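Pngf-ii (Elizabethkingia meningoseptica, PDB 4R4X) probably acts as a peptide:N-glycosidase, releasing N-linked glycans from glycoproteins by hydrolysing the bond between the sugar and its asparagine. Local coordinates at residues A[397-400]-A[405-408]; A[381-386]-A[511-516]; A[442-447]-A[452-457]; A[271-276]-A[291-296]. All coordinates share one frame; numbering follows the deposited sequence. Where two conformers were deposited one is given.

Going from the N terminus, contact 4 is the first to close: residues 271-276, which lead into the short hairpin 275-276/284-285, meet 291-296 beyond it. Residues 381-386 then open contact 2, which closes only at 511-516. Within that span lie contact 1 (397-400 with 405-408) and, in series after it, contact 3 (442-447 with 452-457); none of the loops cross. Contact 2 joins the nine-stranded sheet to the four-stranded sheet that holds strands 406-412 and 507-514, contact 1 lies at the entry into strand 406-412, and contact 3 is the hairpin at the other side of the same smaller sheet. Contact 4 reaches contact 1 through Y276 and contact 2 through F296.

Contact 1: residues A[397-400]-A[405-408]; sequences PTMF and GVEV
V406 packs its CG2 methyl against both M399 and F400, and this apolar group carries the side-chain part of the contact. The methyl lies 3.6 Å from F400 CZ, reaching the ring obliquely at its far end, and 3.8 Å from M399 CG. M399, deposited as selenomethionine, also covers the phenyl group: M399 CG lies over the centre of the F400 ring, 3.9 Å above its plane. The ring therefore has M399 over one face and V406 at its far end, which makes a compact three-residue cluster. With chi1 at 69°, M399 CG sits between the backbone N and the carbonyl carbon, which brings it over the ring and beside V406 CG2.

A second kind of packing involves backbone. G405 CA comes to 3.9 Å from F400 CD1, the closest approach of the glycine to the ring. Its phi of 55° is one that glycine adopts readily, and it accompanies the turn of the chain into the strand.

No hydrogen bond runs directly between the segments. N278 ND2 bridges them by binding both M399 O and G405 O. Y276 OH secures 405-408 through G405 O and E407 N; within 397-400, Q517 bonds T398 O through NE2 and F400 N through OE1.

This is apolar packing in the interior of the beta sandwich, where the connection from strand 378-384 leads into edge strand 406-412. V406 and V408 pair through the backbone with V513 and I511 of strand 507-514, while F400 touches V513 of one sheet and V530, on strand 527-537, of the other.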
loop_
_atom_site.group_PDB
_atom_site.type_symbol
_atom_site.label_atom_id
_atom_site.label_comp_id
_atom_site.label_asym_id
_atom_site.label_seq_id
_atom_site.Cartn_x
_atom_site.Cartn_y
_atom_site.Cartn_z
ATOM N N PRO A 397 16.560 -19.721 15.201
ATOM C CA PRO A 397 17.347 -18.776 15.975
ATOM C C PRO A 397 17.293 -19.011 17.482
ATOM O O PRO A 397 16.661 -18.268 18.226
ATOM C CB PRO A 397 16.752 -17.416 15.560
ATOM C CG PRO A 397 15.336 -17.727 15.213
ATOM C CD PRO A 397 15.419 -19.062 14.537
ATOM N N THR A 398 18.003 -20.049 17.910
ATOM C CA THR A 398 18.105 -20.442 19.306
ATOM C C THR A 398 19.350 -19.856 19.991
ATOM O O THR A 398 19.773 -20.325 21.055
ATOM C CB THR A 398 18.152 -21.970 19.378
ATOM O OG1 THR A 398 19.240 -22.458 18.548
ATOM C CG2 THR A 398 16.865 -22.546 18.866
HETATM N N MSE A 399 19.915 -18.793 19.421
HETATM C CA MSE A 399 21.203 -18.260 19.895
HETATM C C MSE A 399 21.120 -17.467 21.172
HETATM O O MSE A 399 22.140 -17.112 21.744
HETATM C CB MSE A 399 21.869 -17.402 18.811
HETATM C CG MSE A 399 21.203 -16.074 18.488
HETATM SE SE MSE A 399 19.774 -16.323 17.142
HETATM C CE MSE A 399 20.874 -16.762 15.568
ATOM N N PHE A 400 19.915 -17.200 21.645
ATOM C CA PHE A 400 19.736 -16.244 22.722
ATOM C C PHE A 400 19.851 -16.859 24.107
ATOM O O PHE A 400 19.750 -16.160 25.109
ATOM C CB PHE A 400 18.441 -15.480 22.502
ATOM C CG PHE A 400 18.507 -14.569 21.319
ATOM C CD1 PHE A 400 19.271 -13.412 21.374
ATOM C CD2 PHE A 400 17.832 -14.862 20.157
ATOM C CE1 PHE A 400 19.356 -12.576 20.292
ATOM C CE2 PHE A 400 17.898 -14.015 19.066
ATOM C CZ PHE A 400 18.669 -12.872 19.128
ATOM N N GLY A 405 24.227 -13.269 22.700
ATOM C CA GLY A 405 23.098 -13.043 21.797
ATOM C C GLY A 405 23.581 -12.888 20.370
ATOM O O GLY A 405 24.388 -13.706 19.885
ATOM N N VAL A 406 23.101 -11.837 19.711
ATOM C CA VAL A 406 23.517 -11.501 18.356
ATOM C C VAL A 406 24.352 -10.220 18.442
ATOM O O VAL A 406 23.892 -9.215 18.927
ATOM C CB VAL A 406 22.314 -11.240 17.416
ATOM C CG1 VAL A 406 22.796 -10.584 16.136
ATOM C CG2 VAL A 406 21.595 -12.538 17.101
ATOM N N GLU A 407 25.571 -10.270 17.947
ATOM C CA GLU A 407 26.488 -9.142 18.045
ATOM C C GLU A 407 27.069 -8.944 16.674
ATOM O O GLU A 407 27.554 -9.909 16.065
ATOM C CB GLU A 407 27.581 -9.445 19.075
ATOM C CG GLU A 407 28.643 -8.369 19.196
ATOM C CD GLU A 407 29.459 -8.524 20.475
ATOM O OE1 GLU A 407 29.685 -7.497 21.157
ATOM O OE2 GLU A 407 29.809 -9.674 20.814
ATOM N N VAL A 408 26.978 -7.716 16.170
ATOM C CA VAL A 408 27.428 -7.367 14.827
ATOM C C VAL A 408 28.313 -6.109 14.885
ATOM O O VAL A 408 27.978 -5.158 15.592
ATOM C CB VAL A 408 26.207 -7.090 13.920
ATOM C CG1 VAL A 408 26.599 -7.010 12.455
ATOM C CG2 VAL A 408 25.141 -8.159 14.122
#

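Contact 2: residues A[381-386]-A[511-516]; sequences PVFNTT and IQVKIP
F383 overlaps V513 with the far end of its phenyl ring, and the pair is part of the interior of a beta sandwich, the fold expected of the PNGase F family. F383 is on strand 378-384, an outermost strand of the nine-stranded sheet; V513 is on strand 507-514 of the four-stranded sheet. Two strands of different sheets thus meet through side chains whose CB atoms point at each other, which marks a sheet-to-sheet contact; the lack of hydrogen bonds between the segments and the burial of all three touching residues are consistent with it.

F383 CZ is 3.6 Å from V513 CG2, with CE2 at 4.0 Å and CE1 at 4.1 Å from the same methyl. The methyl therefore sits almost evenly across the end of the ring, and the two side chains cross at about a right angle. I511 adds a looser touch from two residues earlier on the same strand, CG2 to F383 CE2 at 4.3 Å. The ring gets there because F383 CG is placed between its own backbone N and carbonyl carbon (chi1 58°). Y423 of strand 416-428 touches both F383 and V513, and V530 also packs on the ring.

The strand carrying F383 is irregular here: V382 and F383 both face G532, a classic beta bulge, and CB of each points to strand 507-514. Just beyond it the strand ends, and N384 folds back on the chain in an Asx turn. N384 ND2 is held by F296 O, so the amide is fixed at both ends. T386 N donates to N384 OD1 over 3.0 Å, with 144° at the hydrogen and the donor tilted 20° from the carbonyl plane.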
loop_
_atom_site.group_PDB
_atom_site.type_symbol
_atom_site.label_atom_id
_atom_site.label_comp_id
_atom_site.label_asym_id
_atom_site.label_seq_id
_atom_site.Cartn_x
_atom_site.Cartn_y
_atom_site.Cartn_z
ATOM N N PRO A 381 21.389 -3.242 6.312
ATOM C CA PRO A 381 20.914 -4.422 7.036
ATOM C C PRO A 381 22.039 -4.994 7.896
ATOM O O PRO A 381 23.093 -5.307 7.359
ATOM C CB PRO A 381 20.561 -5.411 5.926
ATOM C CG PRO A 381 21.395 -5.003 4.754
ATOM C CD PRO A 381 21.568 -3.498 4.869
ATOM N N VAL A 382 21.828 -5.103 9.205
ATOM C CA VAL A 382 22.894 -5.499 10.127
ATOM C C VAL A 382 22.725 -6.917 10.652
ATOM O O VAL A 382 23.700 -7.631 10.806
ATOM C CB VAL A 382 23.087 -4.482 11.271
ATOM C CG1 VAL A 382 23.675 -3.188 10.726
ATOM C CG2 VAL A 382 21.797 -4.176 11.983
ATOM N N PHE A 383 21.483 -7.349 10.884
ATOM C CA PHE A 383 21.241 -8.731 11.253
ATOM C C PHE A 383 19.845 -9.167 10.860
ATOM O O PHE A 383 18.941 -8.347 10.659
ATOM C CB PHE A 383 21.462 -8.987 12.751
ATOM C CG PHE A 383 20.609 -8.151 13.659
ATOM C CD1 PHE A 383 19.378 -8.595 14.079
ATOM C CD2 PHE A 383 21.091 -6.951 14.167
ATOM C CE1 PHE A 383 18.594 -7.820 14.917
ATOM C CE2 PHE A 383 20.328 -6.176 15.028
ATOM C CZ PHE A 383 19.073 -6.612 15.394
ATOM N N ASN A 384 19.693 -10.478 10.749
ATOM C CA ASN A 384 18.395 -11.108 10.537
ATOM C C ASN A 384 18.497 -12.562 10.951
ATOM O O ASN A 384 19.172 -13.351 10.278
ATOM C CB ASN A 384 17.983 -11.007 9.080
ATOM C CG ASN A 384 16.508 -11.308 8.875
ATOM O OD1 ASN A 384 15.876 -12.031 9.655
ATOM N ND2 ASN A 384 15.942 -10.721 7.831
ATOM N N THR A 385 17.863 -12.903 12.070
ATOM C CA THR A 385 17.882 -14.261 12.563
ATOM C C THR A 385 16.756 -15.114 12.020
ATOM O O THR A 385 16.774 -16.311 12.214
ATOM C CB THR A 385 17.828 -14.344 14.101
ATOM O OG1 THR A 385 16.525 -13.962 14.577
ATOM C CG2 THR A 385 18.918 -13.443 14.731
ATOM N N THR A 386 15.786 -14.507 11.351
ATOM C CA THR A 386 14.629 -15.243 10.856
ATOM C C THR A 386 15.036 -16.292 9.810
ATOM O O THR A 386 15.581 -15.946 8.752
ATOM C CB THR A 386 13.588 -14.290 10.247
ATOM O OG1 THR A 386 13.219 -13.278 11.202
ATOM C CG2 THR A 386 12.329 -15.063 9.807
ATOM N N ILE A 511 26.477 -3.363 17.250
ATOM C CA ILE A 511 25.142 -3.415 17.816
ATOM C C ILE A 511 24.989 -4.823 18.355
ATOM O O ILE A 511 25.499 -5.780 17.764
ATOM C CB ILE A 511 24.057 -3.049 16.802
ATOM C CG1 ILE A 511 24.066 -1.544 16.547
ATOM C CG2 ILE A 511 22.677 -3.450 17.330
ATOM C CD1 ILE A 511 23.233 -1.081 15.347
ATOM N N GLN A 512 24.312 -4.944 19.489
ATOM C CA GLN A 512 24.094 -6.239 20.107
ATOM C C GLN A 512 22.664 -6.393 20.624
ATOM O O GLN A 512 22.095 -5.445 21.141
ATOM C CB GLN A 512 25.077 -6.442 21.239
ATOM C CG GLN A 512 24.928 -7.800 21.913
ATOM C CD GLN A 512 25.969 -8.023 22.979
ATOM O OE1 GLN A 512 26.481 -9.138 23.148
ATOM N NE2 GLN A 512 26.287 -6.976 23.696
ATOM N N VAL A 513 22.096 -7.584 20.439
ATOM C CA VAL A 513 20.776 -7.919 20.993
ATOM C C VAL A 513 20.908 -9.072 21.951
ATOM O O VAL A 513 21.498 -10.090 21.607
ATOM C CB VAL A 513 19.771 -8.329 19.904
ATOM C CG1 VAL A 513 18.392 -8.620 20.504
ATOM C CG2 VAL A 513 19.687 -7.225 18.870
ATOM N N LYS A 514 20.335 -8.906 23.141
ATOM C CA LYS A 514 20.299 -9.941 24.161
ATOM C C LYS A 514 18.830 -10.156 24.539
ATOM O O LYS A 514 18.087 -9.186 24.681
ATOM C CB LYS A 514 21.050 -9.503 25.420
ATOM C CG LYS A 514 22.542 -9.255 25.239
ATOM C CD LYS A 514 23.225 -9.051 26.588
ATOM C CE LYS A 514 24.663 -8.597 26.427
ATOM N NZ LYS A 514 25.264 -8.368 27.761
ATOM N N ILE A 515 18.432 -11.422 24.687
ATOM C CA ILE A 515 17.072 -11.826 25.089
ATOM C C ILE A 515 17.219 -13.052 25.997
ATOM O O ILE A 515 17.954 -13.977 25.628
ATOM C CB ILE A 515 16.242 -12.235 23.840
ATOM C CG1 ILE A 515 16.224 -11.103 22.812
ATOM C CG2 ILE A 515 14.821 -12.613 24.198
ATOM C CD1 ILE A 515 15.638 -11.517 21.468
ATOM N N PRO A 516 16.549 -13.083 27.174
ATOM C CA PRO A 516 16.649 -14.235 28.084
ATOM C C PRO A 516 15.766 -15.388 27.597
ATOM O O PRO A 516 14.671 -15.629 28.123
ATOM C CB PRO A 516 16.187 -13.680 29.437
ATOM C CG PRO A 516 15.294 -12.557 29.083
ATOM C CD PRO A 516 15.730 -12.014 27.756
#

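Contact 3: residues A[442-447]-A[452-457]; sequences NSIYLD and HAFTPW
N442, S443 and I444 pair with F454, A453 and H452 across two strands running antiparallel at 174°, their axes 4.8 Å apart at closest. N442 with F454 and I444 with H452 are hydrogen-bonded pairs; S443 with A453 is the non-hydrogen-bonded pair between them. The bonds are unequal: I444 N to H452 O is short and nearly straight (2.8 Å, 171°), whereas H452 N to I444 O is stretched to 3.3 Å. A453 CA adds a CA-H...O contact of 3.3 Å to N442 O.

N442, I444, H452 and F454 share the face turned to strands 416-428 and 493-504. F454 CE1 lies 4.1 Å from N442 CB, and I444 CD1 approaches the ring more distantly, at its edge. Beyond the strand end, P456 CG lies 3.5 Å from N442 ND2, a van der Waals contact of the proline ring with the amide nitrogen. The other end of that amide is anchored, N442 OD1 accepting from Y423 OH and T425 OG1. On the opposite face S443 OG meets A453 CB across the hairpin, at 4.0 Å.

The bonding pattern is that of an antiparallel beta hairpin, here forming one side of the smaller sheet of the sandwich, with strand 449-454 outermost.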
loop_
_atom_site.group_PDB
_atom_site.type_symbol
_atom_site.label_atom_id
_atom_site.label_comp_id
_atom_site.label_asym_id
_atom_site.label_seq_id
_atom_site.Cartn_x
_atom_site.Cartn_y
_atom_site.Cartn_z
ATOM N N ASN A 442 13.643 -7.728 25.473
ATOM C CA ASN A 442 14.676 -7.615 24.438
ATOM C C ASN A 442 15.529 -6.393 24.786
ATOM O O ASN A 442 14.991 -5.288 24.948
ATOM C CB ASN A 442 14.086 -7.372 23.018
ATOM C CG ASN A 442 13.392 -8.589 22.402
ATOM O OD1 ASN A 442 13.408 -8.768 21.173
ATOM N ND2 ASN A 442 12.751 -9.398 23.221
ATOM N N SER A 443 16.842 -6.569 24.849
ATOM C CA SER A 443 17.779 -5.485 25.161
ATOM C C SER A 443 18.699 -5.224 23.964
ATOM O O SER A 443 19.326 -6.126 23.449
ATOM C CB SER A 443 18.614 -5.851 26.380
ATOM O OG SER A 443 17.797 -5.937 27.541
ATOM N N ILE A 444 18.762 -3.975 23.531
ATOM C CA ILE A 444 19.582 -3.562 22.395
ATOM C C ILE A 444 20.741 -2.683 22.908
ATOM O O ILE A 444 20.523 -1.685 23.608
ATOM C CB ILE A 444 18.747 -2.783 21.362
ATOM C CG1 ILE A 444 17.709 -3.692 20.663
ATOM C CG2 ILE A 444 19.637 -2.187 20.276
ATOM C CD1 ILE A 444 16.586 -4.134 21.558
ATOM N N TYR A 445 21.960 -3.060 22.538
ATOM C CA TYR A 445 23.164 -2.335 22.908
ATOM C C TYR A 445 23.811 -1.693 21.678
ATOM O O TYR A 445 23.807 -2.277 20.578
ATOM C CB TYR A 445 24.156 -3.309 23.540
ATOM C CG TYR A 445 23.692 -3.956 24.820
ATOM C CD1 TYR A 445 22.729 -4.952 24.811
ATOM C CD2 TYR A 445 24.250 -3.596 26.048
ATOM C CE1 TYR A 445 22.316 -5.551 25.985
ATOM C CE2 TYR A 445 23.855 -4.214 27.219
ATOM C CZ TYR A 445 22.874 -5.182 27.172
ATOM O OH TYR A 445 22.452 -5.783 28.334
ATOM N N LEU A 446 24.358 -0.496 21.862
ATOM C CA LEU A 446 25.127 0.210 20.840
ATOM C C LEU A 446 26.526 0.462 21.436
ATOM O O LEU A 446 26.637 1.074 22.478
ATOM C CB LEU A 446 24.476 1.554 20.517
ATOM C CG LEU A 446 25.276 2.488 19.608
ATOM C CD1 LEU A 446 25.430 1.890 18.227
ATOM C CD2 LEU A 446 24.638 3.866 19.568
ATOM N N ASP A 447 27.555 -0.064 20.785
ATOM C CA ASP A 447 28.930 0.106 21.228
ATOM C C ASP A 447 29.097 -0.285 22.672
ATOM O O ASP A 447 29.733 0.433 23.443
ATOM C CB ASP A 447 29.385 1.536 20.970
ATOM C CG ASP A 447 29.401 1.863 19.496
ATOM O OD1 ASP A 447 29.802 0.963 18.742
ATOM O OD2 ASP A 447 29.019 2.983 19.081
ATOM N N HIS A 452 18.326 0.533 24.575
ATOM C CA HIS A 452 16.885 0.375 24.635
ATOM C C HIS A 452 16.531 -1.039 25.112
ATOM O O HIS A 452 17.085 -2.043 24.613
ATOM C CB HIS A 452 16.308 0.611 23.234
ATOM C CG HIS A 452 14.829 0.636 23.184
ATOM N ND1 HIS A 452 14.088 1.684 23.677
ATOM C CD2 HIS A 452 13.934 -0.263 22.701
ATOM C CE1 HIS A 452 12.799 1.424 23.513
ATOM N NE2 HIS A 452 12.681 0.253 22.921
ATOM N N ALA A 453 15.608 -1.122 26.061
ATOM C CA ALA A 453 15.105 -2.409 26.546
ATOM C C ALA A 453 13.578 -2.342 26.517
ATOM O O ALA A 453 12.983 -1.333 26.902
ATOM C CB ALA A 453 15.608 -2.664 27.950
ATOM N N PHE A 454 12.947 -3.376 25.997
ATOM C CA PHE A 454 11.479 -3.416 25.985
ATOM C C PHE A 454 10.995 -4.842 25.895
ATOM O O PHE A 454 11.704 -5.745 25.403
ATOM C CB PHE A 454 10.899 -2.567 24.844
ATOM C CG PHE A 454 10.957 -3.231 23.471
ATOM C CD1 PHE A 454 12.163 -3.388 22.808
ATOM C CD2 PHE A 454 9.781 -3.667 22.837
ATOM C CE1 PHE A 454 12.216 -3.977 21.547
ATOM C CE2 PHE A 454 9.818 -4.245 21.560
ATOM C CZ PHE A 454 11.031 -4.393 20.918
ATOM N N THR A 455 9.781 -5.047 26.378
ATOM C CA THR A 455 9.159 -6.349 26.354
ATOM C C THR A 455 8.094 -6.406 25.250
ATOM O O THR A 455 7.040 -5.757 25.374
ATOM C CB THR A 455 8.536 -6.630 27.722
ATOM O OG1 THR A 455 9.581 -6.578 28.716
ATOM C CG2 THR A 455 7.891 -8.002 27.737
ATOM N N PRO A 456 8.374 -7.155 24.166
ATOM C CA PRO A 456 7.440 -7.187 23.044
ATOM C C PRO A 456 6.250 -8.083 23.403
ATOM O O PRO A 456 6.440 -9.226 23.830
ATOM C CB PRO A 456 8.261 -7.792 21.909
ATOM C CG PRO A 456 9.671 -7.909 22.383
ATOM C CD PRO A 456 9.595 -7.929 23.876
ATOM N N TRP A 457 5.043 -7.555 23.273
ATOM C CA TRP A 457 3.863 -8.245 23.797
ATOM C C TRP A 457 2.606 -7.720 23.110
ATOM O O TRP A 457 2.463 -6.522 22.970
ATOM C CB TRP A 457 3.755 -8.044 25.322
ATOM C CG TRP A 457 2.833 -9.038 25.992
ATOM C CD1 TRP A 457 1.664 -8.764 26.651
ATOM C CD2 TRP A 457 2.995 -10.452 26.036
ATOM N NE1 TRP A 457 1.099 -9.925 27.129
ATOM C CE2 TRP A 457 1.900 -10.979 26.767
ATOM C CE3 TRP A 457 3.981 -11.328 25.579
ATOM C CZ2 TRP A 457 1.745 -12.346 26.997
ATOM C CZ3 TRP A 457 3.815 -12.703 25.804
ATOM C CH2 TRP A 457 2.709 -13.186 26.510
#

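Contact 4: residues A[271-276]-A[291-296]; sequences KSLPVY and PDYLPF
P274 lies over one face of the Y293 ring, a CH-pi contact that joins the residue just before strand 275-276 to the loop that follows strand 284-285, beside the beta sandwich. P274 CD is 3.8 Å from the ring centroid and 16° off the normal, which places it over the face; it sits 3.6 Å above the plane, displaced toward the rim. The next ring carbon continues the overlap toward the root of the tyrosine: P274 CG is 3.5 Å from Y293 CG and 3.6 Å from Y293 CB. The pyrrolidine thus spans the inner part of the side chain, from CB onto the aromatic ring. Y293 extends to meet it, with CG opposite the backbone N (chi1 172°).

Apolar packing on the outer part of the ring comes from L273. Its CB does not point at the other segment, but the end of the chain comes nearer, and CD2 reaches the tyrosine obliquely. Y262, from helix 262-268, touches both L273 and Y293 and ties the helix into the same packing.

The polar contribution is indirect, for no hydrogen bond crosses between the segments. G286 serves both partners instead: Y293 OH bonds to G286 O, while P274, which has no N-H, takes part in a backbone bond with G286 through its carbonyl. The ring is thereby held at its hydroxyl as well as through its face, which would limit its swing. The leucine methyl lies close to this hydroxyl end, L273 CD2 standing 3.9 Å from Y293 CE1 and 4.0 Å from Y293 OH.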
loop_
_atom_site.group_PDB
_atom_site.type_symbol
_atom_site.label_atom_id
_atom_site.label_comp_id
_atom_site.label_asym_id
_atom_site.label_seq_id
_atom_site.Cartn_x
_atom_site.Cartn_y
_atom_site.Cartn_z
ATOM N N LYS A 271 25.292 -23.801 2.962
ATOM C CA LYS A 271 26.719 -23.752 3.322
ATOM C C LYS A 271 27.417 -22.479 2.825
ATOM O O LYS A 271 28.439 -22.090 3.370
ATOM C CB LYS A 271 27.451 -25.003 2.801
ATOM C CG LYS A 271 28.853 -25.195 3.370
ATOM C CD LYS A 271 29.501 -26.484 2.868
ATOM C CE LYS A 271 30.890 -26.694 3.462
ATOM N NZ LYS A 271 30.881 -26.558 4.948
ATOM N N SER A 272 26.875 -21.823 1.805
ATOM C CA SER A 272 27.486 -20.624 1.252
ATOM C C SER A 272 27.351 -19.412 2.174
ATOM O O SER A 272 28.101 -18.485 2.049
ATOM C CB SER A 272 26.887 -20.297 -0.119
ATOM O OG SER A 272 27.323 -21.241 -1.068
ATOM N N LEU A 273 26.380 -19.443 3.082
ATOM C CA LEU A 273 26.173 -18.374 4.043
ATOM C C LEU A 273 27.274 -18.363 5.105
ATOM O O LEU A 273 27.731 -19.416 5.539
ATOM C CB LEU A 273 24.817 -18.553 4.726
ATOM C CG LEU A 273 23.608 -18.507 3.788
ATOM C CD1 LEU A 273 22.319 -18.655 4.581
ATOM C CD2 LEU A 273 23.610 -17.218 2.972
ATOM N N PRO A 274 27.712 -17.172 5.522
ATOM C CA PRO A 274 28.664 -17.074 6.643
ATOM C C PRO A 274 28.118 -17.686 7.930
ATOM O O PRO A 274 26.936 -17.501 8.252
ATOM C CB PRO A 274 28.853 -15.571 6.826
ATOM C CG PRO A 274 28.414 -14.943 5.565
ATOM C CD PRO A 274 27.427 -15.866 4.913
ATOM N N VAL A 275 28.975 -18.412 8.651
ATOM C CA VAL A 275 28.610 -19.055 9.923
ATOM C C VAL A 275 28.702 -18.051 11.079
ATOM O O VAL A 275 29.671 -17.314 11.190
ATOM C CB VAL A 275 29.514 -20.295 10.208
ATOM C CG1 VAL A 275 29.245 -20.876 11.580
ATOM C CG2 VAL A 275 29.287 -21.387 9.170
ATOM N N TYR A 276 27.667 -17.979 11.913
ATOM C CA TYR A 276 27.688 -17.170 13.129
ATOM C C TYR A 276 27.731 -18.086 14.351
ATOM O O TYR A 276 26.971 -19.041 14.444
ATOM C CB TYR A 276 26.439 -16.256 13.225
ATOM C CG TYR A 276 26.383 -15.430 14.508
ATOM C CD1 TYR A 276 27.197 -14.310 14.683
ATOM C CD2 TYR A 276 25.530 -15.771 15.535
ATOM C CE1 TYR A 276 27.157 -13.560 15.857
ATOM C CE2 TYR A 276 25.469 -15.032 16.705
ATOM C CZ TYR A 276 26.293 -13.935 16.870
ATOM O OH TYR A 276 26.228 -13.216 18.029
ATOM N N PRO A 291 32.055 -8.388 6.425
ATOM C CA PRO A 291 32.631 -7.598 5.346
ATOM C C PRO A 291 32.243 -8.080 3.946
ATOM O O PRO A 291 32.244 -7.287 3.015
ATOM C CB PRO A 291 34.147 -7.748 5.586
ATOM C CG PRO A 291 34.270 -7.976 7.053
ATOM C CD PRO A 291 33.088 -8.868 7.366
ATOM N N ASP A 292 31.907 -9.364 3.816
ATOM C CA ASP A 292 31.599 -9.983 2.533
ATOM C C ASP A 292 30.110 -10.290 2.326
ATOM O O ASP A 292 29.735 -10.829 1.281
ATOM C CB ASP A 292 32.383 -11.298 2.408
ATOM C CG ASP A 292 33.829 -11.155 2.869
ATOM O OD1 ASP A 292 34.558 -10.402 2.209
ATOM O OD2 ASP A 292 34.209 -11.744 3.910
ATOM N N TYR A 293 29.259 -9.934 3.295
ATOM C CA TYR A 293 27.882 -10.437 3.282
ATOM C C TYR A 293 26.928 -9.474 3.972
ATOM O O TYR A 293 27.263 -8.885 5.011
ATOM C CB TYR A 293 27.843 -11.813 3.977
ATOM C CG TYR A 293 26.457 -12.371 4.219
ATOM C CD1 TYR A 293 25.767 -13.015 3.216
ATOM C CD2 TYR A 293 25.832 -12.221 5.462
ATOM C CE1 TYR A 293 24.487 -13.494 3.427
ATOM C CE2 TYR A 293 24.566 -12.713 5.692
ATOM C CZ TYR A 293 23.902 -13.351 4.666
ATOM O OH TYR A 293 22.658 -13.856 4.865
ATOM N N LEU A 294 25.739 -9.338 3.372
ATOM C CA LEU A 294 24.588 -8.698 3.997
ATOM C C LEU A 294 23.437 -9.698 4.166
ATOM O O LEU A 294 23.159 -10.492 3.259
ATOM C CB LEU A 294 24.080 -7.551 3.141
ATOM C CG LEU A 294 25.039 -6.385 2.984
ATOM C CD1 LEU A 294 24.451 -5.411 1.988
ATOM C CD2 LEU A 294 25.381 -5.718 4.305
ATOM N N PRO A 295 22.754 -9.650 5.320
ATOM C CA PRO A 295 21.591 -10.506 5.538
ATOM C C PRO A 295 20.391 -9.951 4.780
ATOM O O PRO A 295 20.428 -8.800 4.365
ATOM C CB PRO A 295 21.380 -10.431 7.061
ATOM C CG PRO A 295 21.948 -9.110 7.461
ATOM C CD PRO A 295 23.038 -8.785 6.483
ATOM N N PHE A 296 19.335 -10.741 4.585
ATOM C CA PHE A 296 18.178 -10.215 3.869
ATOM C C PHE A 296 17.391 -9.197 4.721
ATOM O O PHE A 296 17.564 -9.123 5.952
ATOM C CB PHE A 296 17.284 -11.334 3.311
ATOM C CG PHE A 296 16.449 -12.048 4.324
ATOM C CD1 PHE A 296 15.165 -11.605 4.619
ATOM C CD2 PHE A 296 16.918 -13.191 4.962
ATOM C CE1 PHE A 296 14.377 -12.272 5.542
ATOM C CE2 PHE A 296 16.128 -13.880 5.876
ATOM C CZ PHE A 296 14.847 -13.420 6.167
#